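Local coordinates for tellurite resistance protein of COG3793 (Nostoc punctiforme, PDB 2OU3), which binds zinc and belongs to the TerB family of tellurite resistance proteins, with a likely role in tellurite resistance, at the interface of chains A and B. Sequence-based numbering; all coordinates share one arbitrary frame. Chains: chain A/B, Tellurite resistance protein of COG3793.

The interface of chains A and B. Residues chain A 15-19; chain B 147, 150-151.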
loop_
_atom_site.group_PDB
_atom_site.type_symbol
_atom_site.label_atom_id
_atom_site.label_comp_id
_atom_site.label_asym_id
_atom_site.label_seq_id
_atom_site.Cartn_x
_atom_site.Cartn_y
_atom_site.Cartn_z
ATOM N N ASN A 15 -3.077 7.726 -3.716
ATOM C CA ASN A 15 -3.137 7.315 -5.131
ATOM C C ASN A 15 -2.950 5.792 -5.313
ATOM O O ASN A 15 -3.625 5.152 -6.139
ATOM C CB ASN A 15 -2.149 8.099 -5.981
ATOM C CG ASN A 15 -2.217 7.716 -7.431
ATOM O OD1 ASN A 15 -1.457 6.851 -7.896
ATOM N ND2 ASN A 15 -3.164 8.300 -8.148
ATOM N N TRP A 16 -2.033 5.216 -4.538
ATOM C CA TRP A 16 -1.747 3.818 -4.634
ATOM C C TRP A 16 -3.008 2.967 -4.370
ATOM O O TRP A 16 -3.342 2.071 -5.155
ATOM C CB TRP A 16 -0.611 3.407 -3.688
ATOM C CG TRP A 16 -0.355 1.937 -3.715
ATOM C CD1 TRP A 16 -0.804 0.996 -2.794
ATOM C CD2 TRP A 16 0.319 1.192 -4.733
ATOM N NE1 TRP A 16 -0.405 -0.255 -3.180
ATOM C CE2 TRP A 16 0.274 -0.167 -4.363
ATOM C CE3 TRP A 16 0.962 1.538 -5.924
ATOM C CZ2 TRP A 16 0.842 -1.167 -5.149
ATOM C CZ3 TRP A 16 1.532 0.552 -6.686
ATOM C CH2 TRP A 16 1.494 -0.782 -6.285
ATOM N N PHE A 17 -3.695 3.230 -3.269
ATOM C CA PHE A 17 -4.810 2.369 -2.886
ATOM C C PHE A 17 -6.121 2.748 -3.571
ATOM O O PHE A 17 -6.978 1.886 -3.783
ATOM C CB PHE A 17 -5.015 2.423 -1.377
ATOM C CG PHE A 17 -4.022 1.600 -0.614
ATOM C CD1 PHE A 17 -3.998 0.224 -0.754
ATOM C CD2 PHE A 17 -3.125 2.193 0.258
ATOM C CE1 PHE A 17 -3.103 -0.551 -0.028
ATOM C CE2 PHE A 17 -2.212 1.405 0.991
ATOM C CZ PHE A 17 -2.207 0.049 0.834
ATOM N N PHE A 18 -6.326 4.029 -3.827
ATOM C CA PHE A 18 -7.654 4.476 -4.289
ATOM C C PHE A 18 -7.686 5.104 -5.681
ATOM O O PHE A 18 -8.782 5.305 -6.220
ATOM C CB PHE A 18 -8.289 5.411 -3.268
ATOM C CG PHE A 18 -8.292 4.843 -1.875
ATOM C CD1 PHE A 18 -9.120 3.790 -1.556
ATOM C CD2 PHE A 18 -7.349 5.269 -0.938
ATOM C CE1 PHE A 18 -9.086 3.219 -0.298
ATOM C CE2 PHE A 18 -7.313 4.727 0.354
ATOM C CZ PHE A 18 -8.157 3.681 0.660
ATOM N N GLY A 19 -6.521 5.416 -6.253
ATOM C CA GLY A 19 -6.438 6.036 -7.577
ATOM C C GLY A 19 -6.632 7.543 -7.599
ATOM O O GLY A 19 -6.652 8.177 -8.679
ATOM N N ARG B 147 -4.019 -4.046 -9.699
ATOM C CA ARG B 147 -4.317 -2.711 -9.220
ATOM C C ARG B 147 -5.228 -1.959 -10.200
ATOM O O ARG B 147 -6.208 -1.353 -9.791
ATOM C CB ARG B 147 -3.032 -1.930 -8.933
ATOM C CG ARG B 147 -3.288 -0.478 -8.573
ATOM C CD ARG B 147 -2.118 0.223 -7.991
ATOM N NE ARG B 147 -2.368 1.661 -7.800
ATOM C CZ ARG B 147 -2.362 2.556 -8.778
ATOM N NH1 ARG B 147 -2.089 2.184 -10.005
ATOM N NH2 ARG B 147 -2.591 3.826 -8.524
ATOM N N ARG B 150 -8.679 -3.320 -9.809
ATOM C CA ARG B 150 -9.307 -2.793 -8.610
ATOM C C ARG B 150 -9.875 -1.394 -8.869
ATOM O O ARG B 150 -11.020 -1.129 -8.578
ATOM C CB ARG B 150 -8.348 -2.751 -7.412
ATOM C CG ARG B 150 -9.003 -2.117 -6.184
ATOM C CD ARG B 150 -8.148 -2.156 -4.947
ATOM N NE ARG B 150 -7.114 -1.122 -4.940
ATOM C CZ ARG B 150 -5.834 -1.346 -5.214
ATOM N NH1 ARG B 150 -5.416 -2.566 -5.505
ATOM N NH2 ARG B 150 -4.958 -0.358 -5.163
ATOM N N LEU B 151 -9.066 -0.514 -9.431
ATOM C CA LEU B 151 -9.470 0.857 -9.571
ATOM C C LEU B 151 -10.639 0.983 -10.547
ATOM O O LEU B 151 -11.571 1.758 -10.302
ATOM C CB LEU B 151 -8.286 1.760 -9.936
ATOM C CG LEU B 151 -7.105 1.741 -8.949
ATOM C CD1 LEU B 151 -6.007 2.627 -9.531
ATOM C CD2 LEU B 151 -7.524 2.177 -7.512
#
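With CG anti to the backbone N (chi1 174°) and the chain extended as far as NE, B:Arg147 carries its guanidinium to the backbone carbonyls of the last turn of helix 4-18 of chain A; B:Arg150, also anti at chi1 but bent at chi3 (79°), turns its guanidinium edge-on to the carbonyls of A:Trp16 and A:Phe17. The N-H at NE of B:Arg147 meets A:Trp16 O at 2.8 Å, in the carbonyl plane on a lone pair, while NH2 bonds A:Asn15 O at 2.9 Å from above that carbonyl's plane. Both oxygens lie close to the guanidinium plane, and the pair of bonds should fix its rotation. One face of this group is covered by B:Leu151 CD1 of the same chain. The delta-methylene CD of B:Arg147 lies over one face of the six-membered ring of A:Trp16, toward its rim, in a CH-pi contact, with the guanidinium plane turned 21° from the ring. B:Arg150 NE gives a longer bond of 3.2 Å to A:Phe17 O, tilted from the carbonyl plane, and NH2 adds a weak one; NH2 also lies 2.9 Å from A:Trp16 O, but its N-H points away. B:Leu151 CD2 packs 3.5 Å from the carbonyl carbon of A:Phe18, and CD1 reaches A:Gly19 CA. The two arginines may complement the negative end of the helix dipole. Helix 4-18 thus ends against the C-terminal part of long helix 130-154 of the other chain, in a two-fold symmetric, possibly biological, dimer interface.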